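Local coordinates for extracellular protein containing a SCP domain (PDB 4IFA) that is of unknown function but is an extracellular protein that joins a CAP-associated N-terminal region to an SCP domain of the cysteine-rich secretory protein family, at residues S59-R71 with W82-V96. Residues are numbered along the deposited sequence; the frame is centred on the assembly and turned at random.
Sequences SENLLAKWGEPSR and WVYNQDLAQYVQFGV
Leu62 presses CD1 onto the ring face of Phe94, 3.5 Å from its centroid and 6° off the normal. With CG anti to the backbone N (chi1 177°), its other methyl, CD2, meets Trp82 CE3 at 3.6 Å. One turn on, the aromatic cluster closes: Phe94 directs its edge at the face of Trp66, whose own edge, led by CD1, meets Tyr84 in a second T-shaped pair. The Tyr84 ring is sandwiched between Trp66 and Pro69 CA and tethered at its hydroxyl, where Tyr84 OH donates to Gly67 O at 2.7 Å. Helix 59-66 packs on one face of the hairpin of strands 80-84 and 92-97, nearly antiparallel to the latter (159°), and the chain, turning at Gly67 with positive phi, returns to the same antiparallel sheet as its edge strand. It joins through a classic beta bulge: Val83 O takes Ser70 N at 2.8 Å and, weakly, Arg71 N. Beyond the bulge the packing gives way to polar, watered contacts. Ser70 OG and Gln86 NE2 both donate to Asn85 OD1, each at 2.9 Å, while Asn85 ND2 bonds to Asp226; a water bridges Trp66 NE1 to Gln90 O. Val83 CG2 lies against one face of the Arg71 guanidinium, toward its rim, and Glu73 salt-bridges Arg71 NE.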
# COMPACT_ATOMS: atom_id res chain seq x y z
N SER A 59 15.02 0.49 16.28
CA SER A 59 14.64 1.77 15.73
C SER A 59 15.75 2.78 15.79
O SER A 59 15.81 3.67 14.97
CB SER A 59 13.36 2.28 16.36
OG SER A 59 13.49 2.39 17.75
N GLU A 60 16.62 2.70 16.81
CA GLU A 60 17.79 3.56 16.82
C GLU A 60 18.66 3.39 15.58
O GLU A 60 19.20 4.37 15.06
CB GLU A 60 18.63 3.25 18.06
CG GLU A 60 19.97 4.03 18.16
CD GLU A 60 20.84 3.68 19.37
OE1 GLU A 60 20.32 3.19 20.41
OE2 GLU A 60 22.06 3.93 19.27
N ASN A 61 18.81 2.14 15.13
CA ASN A 61 19.55 1.80 13.90
C ASN A 61 18.84 2.42 12.67
O ASN A 61 19.49 3.03 11.82
CB ASN A 61 19.69 0.27 13.78
CG ASN A 61 20.49 -0.17 12.57
OD1 ASN A 61 21.66 0.18 12.41
ND2 ASN A 61 19.84 -0.95 11.70
N LEU A 62 17.52 2.34 12.64
CA LEU A 62 16.75 2.90 11.53
C LEU A 62 16.93 4.41 11.52
O LEU A 62 17.28 4.99 10.48
CB LEU A 62 15.28 2.51 11.65
CG LEU A 62 14.35 3.08 10.59
CD1 LEU A 62 14.76 2.66 9.15
CD2 LEU A 62 12.94 2.62 10.87
N LEU A 63 16.81 5.03 12.70
CA LEU A 63 16.99 6.49 12.79
C LEU A 63 18.39 6.92 12.31
O LEU A 63 18.54 7.91 11.60
CB LEU A 63 16.71 6.96 14.22
CG LEU A 63 16.57 8.45 14.47
CD1 LEU A 63 15.43 8.99 13.64
CD2 LEU A 63 16.33 8.66 15.92
N ALA A 64 19.43 6.19 12.73
CA ALA A 64 20.81 6.48 12.32
C ALA A 64 21.08 6.37 10.83
O ALA A 64 21.81 7.20 10.27
CB ALA A 64 21.77 5.53 13.05
N LYS A 65 20.51 5.34 10.20
CA LYS A 65 20.77 5.01 8.80
C LYS A 65 19.84 5.77 7.83
O LYS A 65 20.28 6.15 6.74
CB LYS A 65 20.61 3.49 8.59
CG LYS A 65 21.50 2.55 9.41
CD LYS A 65 22.88 2.45 8.90
CE LYS A 65 23.82 1.68 9.86
NZ LYS A 65 23.49 0.24 10.07
N TRP A 66 18.57 5.94 8.21
CA TRP A 66 17.56 6.62 7.36
C TRP A 66 17.19 8.06 7.72
O TRP A 66 16.54 8.75 6.93
CB TRP A 66 16.26 5.77 7.29
CG TRP A 66 16.01 5.17 5.94
CD1 TRP A 66 15.21 5.68 4.97
CD2 TRP A 66 16.58 3.96 5.40
NE1 TRP A 66 15.25 4.89 3.88
CE2 TRP A 66 16.07 3.82 4.10
CE3 TRP A 66 17.45 2.99 5.90
CZ2 TRP A 66 16.43 2.76 3.26
CZ3 TRP A 66 17.79 1.92 5.07
CH2 TRP A 66 17.27 1.81 3.78
N GLY A 67 17.57 8.52 8.91
CA GLY A 67 17.18 9.85 9.40
C GLY A 67 15.76 9.85 9.97
O GLY A 67 15.12 8.80 10.07
N GLU A 68 15.26 11.02 10.35
CA GLU A 68 13.93 11.13 10.90
C GLU A 68 12.92 10.93 9.78
O GLU A 68 13.10 11.46 8.67
CB GLU A 68 13.69 12.51 11.56
CG GLU A 68 14.38 12.75 12.91
CD GLU A 68 13.74 12.00 14.10
OE1 GLU A 68 12.65 11.41 13.97
OE2 GLU A 68 14.36 12.04 15.20
N PRO A 69 11.86 10.13 10.03
CA PRO A 69 10.83 9.99 9.04
C PRO A 69 10.03 11.29 8.88
O PRO A 69 10.06 12.16 9.76
CB PRO A 69 9.92 8.91 9.64
CG PRO A 69 10.09 9.02 11.09
CD PRO A 69 11.49 9.50 11.32
N SER A 70 9.32 11.41 7.77
CA SER A 70 8.46 12.55 7.51
C SER A 70 7.27 12.53 8.46
O SER A 70 6.96 13.54 9.12
CB SER A 70 7.93 12.48 6.08
OG SER A 70 8.97 12.14 5.18
N ARG A 71 6.66 11.35 8.56
CA ARG A 71 5.42 11.13 9.33
C ARG A 71 5.60 9.85 10.16
O ARG A 71 6.25 8.91 9.70
CB ARG A 71 4.19 10.79 8.40
CG ARG A 71 3.73 11.86 7.51
CD ARG A 71 2.24 11.74 7.23
NE ARG A 71 1.81 10.41 6.79
CZ ARG A 71 2.07 9.92 5.58
NH1 ARG A 71 1.63 8.72 5.23
NH2 ARG A 71 2.76 10.63 4.71
N TRP A 82 6.67 4.49 10.02
CA TRP A 82 7.63 5.59 9.90
C TRP A 82 7.71 5.78 8.38
O TRP A 82 8.29 4.93 7.66
CB TRP A 82 8.99 5.20 10.48
CG TRP A 82 9.10 5.15 11.97
CD1 TRP A 82 8.13 4.82 12.87
CD2 TRP A 82 10.31 5.32 12.70
NE1 TRP A 82 8.67 4.84 14.16
CE2 TRP A 82 10.00 5.15 14.07
CE3 TRP A 82 11.62 5.63 12.33
CZ2 TRP A 82 10.97 5.27 15.08
CZ3 TRP A 82 12.58 5.77 13.34
CH2 TRP A 82 12.26 5.56 14.69
N VAL A 83 7.22 6.91 7.87
CA VAL A 83 7.08 7.11 6.43
C VAL A 83 8.14 8.06 5.91
O VAL A 83 8.29 9.17 6.39
CB VAL A 83 5.71 7.74 6.14
CG1 VAL A 83 5.49 7.95 4.66
CG2 VAL A 83 4.61 6.82 6.68
N TYR A 84 8.86 7.62 4.87
CA TYR A 84 9.87 8.39 4.16
C TYR A 84 9.35 8.68 2.75
O TYR A 84 9.64 7.94 1.81
CB TYR A 84 11.19 7.61 4.12
CG TYR A 84 11.78 7.42 5.50
CD1 TYR A 84 12.73 8.29 6.01
CD2 TYR A 84 11.36 6.37 6.33
CE1 TYR A 84 13.25 8.15 7.31
CE2 TYR A 84 11.85 6.22 7.62
CZ TYR A 84 12.82 7.08 8.09
OH TYR A 84 13.31 6.91 9.38
N ASN A 85 8.60 9.77 2.64
CA ASN A 85 7.91 10.09 1.37
C ASN A 85 8.35 11.38 0.71
O ASN A 85 7.73 11.79 -0.25
CB ASN A 85 6.39 10.20 1.62
CG ASN A 85 6.04 11.39 2.48
OD1 ASN A 85 6.90 11.92 3.18
ND2 ASN A 85 4.78 11.84 2.46
N GLN A 86 9.42 12.00 1.16
CA GLN A 86 9.77 13.31 0.58
C GLN A 86 10.39 13.25 -0.82
O GLN A 86 10.43 14.26 -1.54
CB GLN A 86 10.54 14.19 1.57
CG GLN A 86 9.72 14.54 2.85
CD GLN A 86 8.41 15.33 2.59
OE1 GLN A 86 8.45 16.46 2.07
NE2 GLN A 86 7.26 14.77 2.98
N ASP A 87 10.85 12.06 -1.21
CA ASP A 87 11.37 11.83 -2.54
C ASP A 87 10.65 10.60 -3.04
O ASP A 87 10.92 9.47 -2.60
CB ASP A 87 12.88 11.60 -2.49
CG ASP A 87 13.49 11.32 -3.85
OD1 ASP A 87 12.77 11.02 -4.83
OD2 ASP A 87 14.75 11.42 -3.92
N LEU A 88 9.77 10.79 -4.03
CA LEU A 88 8.98 9.66 -4.53
C LEU A 88 9.82 8.53 -5.13
O LEU A 88 9.39 7.38 -5.07
CB LEU A 88 7.85 10.10 -5.49
CG LEU A 88 6.70 10.90 -4.86
CD1 LEU A 88 5.59 11.07 -5.90
CD2 LEU A 88 6.13 10.32 -3.52
N ALA A 89 11.01 8.84 -5.64
CA ALA A 89 11.91 7.81 -6.20
C ALA A 89 12.50 6.90 -5.14
O ALA A 89 13.03 5.82 -5.44
CB ALA A 89 13.03 8.47 -7.00
N GLN A 90 12.46 7.35 -3.87
CA GLN A 90 13.06 6.65 -2.71
C GLN A 90 12.01 6.20 -1.67
O GLN A 90 12.32 5.89 -0.52
CB GLN A 90 14.12 7.53 -2.04
CG GLN A 90 15.20 8.04 -2.97
CD GLN A 90 16.10 6.96 -3.52
OE1 GLN A 90 16.20 5.86 -2.99
NE2 GLN A 90 16.80 7.29 -4.61
N TYR A 91 10.73 6.19 -2.05
CA TYR A 91 9.66 5.96 -1.08
C TYR A 91 9.76 4.64 -0.39
O TYR A 91 9.85 3.58 -1.03
CB TYR A 91 8.26 6.06 -1.76
CG TYR A 91 7.09 5.99 -0.82
CD1 TYR A 91 6.37 7.12 -0.53
CD2 TYR A 91 6.74 4.81 -0.18
CE1 TYR A 91 5.32 7.10 0.39
CE2 TYR A 91 5.71 4.76 0.76
CZ TYR A 91 5.00 5.91 1.04
OH TYR A 91 3.95 5.90 1.92
N VAL A 92 9.80 4.71 0.95
CA VAL A 92 9.74 3.55 1.79
C VAL A 92 9.05 3.94 3.09
O VAL A 92 9.10 5.11 3.53
CB VAL A 92 11.14 2.95 2.07
CG1 VAL A 92 12.06 3.92 2.72
CG2 VAL A 92 11.04 1.66 2.92
N GLN A 93 8.35 2.97 3.66
CA GLN A 93 7.76 3.14 5.00
C GLN A 93 8.08 1.89 5.79
O GLN A 93 8.01 0.76 5.30
CB GLN A 93 6.24 3.40 4.91
CG GLN A 93 5.45 2.35 4.16
CD GLN A 93 3.98 2.72 3.98
OE1 GLN A 93 3.69 3.79 3.44
NE2 GLN A 93 3.05 1.84 4.37
N PHE A 94 8.54 2.10 7.02
CA PHE A 94 8.97 1.03 7.96
C PHE A 94 7.97 0.93 9.09
O PHE A 94 7.48 1.94 9.58
CB PHE A 94 10.34 1.33 8.57
CG PHE A 94 11.49 1.40 7.59
CD1 PHE A 94 12.28 0.28 7.36
CD2 PHE A 94 11.79 2.58 6.92
CE1 PHE A 94 13.37 0.33 6.49
CE2 PHE A 94 12.89 2.64 6.05
CZ PHE A 94 13.68 1.51 5.83
N GLY A 95 7.69 -0.28 9.53
CA GLY A 95 6.82 -0.50 10.69
C GLY A 95 7.66 -0.85 11.90
O GLY A 95 8.46 -1.82 11.86
N VAL A 96 7.47 -0.08 12.98
CA VAL A 96 8.21 -0.20 14.23
C VAL A 96 7.26 -0.59 15.36
O VAL A 96 6.24 0.08 15.60
CB VAL A 96 8.91 1.15 14.54
CG1 VAL A 96 9.59 1.12 15.87
CG2 VAL A 96 9.91 1.54 13.45
O HOH W 1 14.57 5.65 1.11
O HOH W 2 11.20 11.40 3.74
O HOH W 3 2.61 8.27 2.63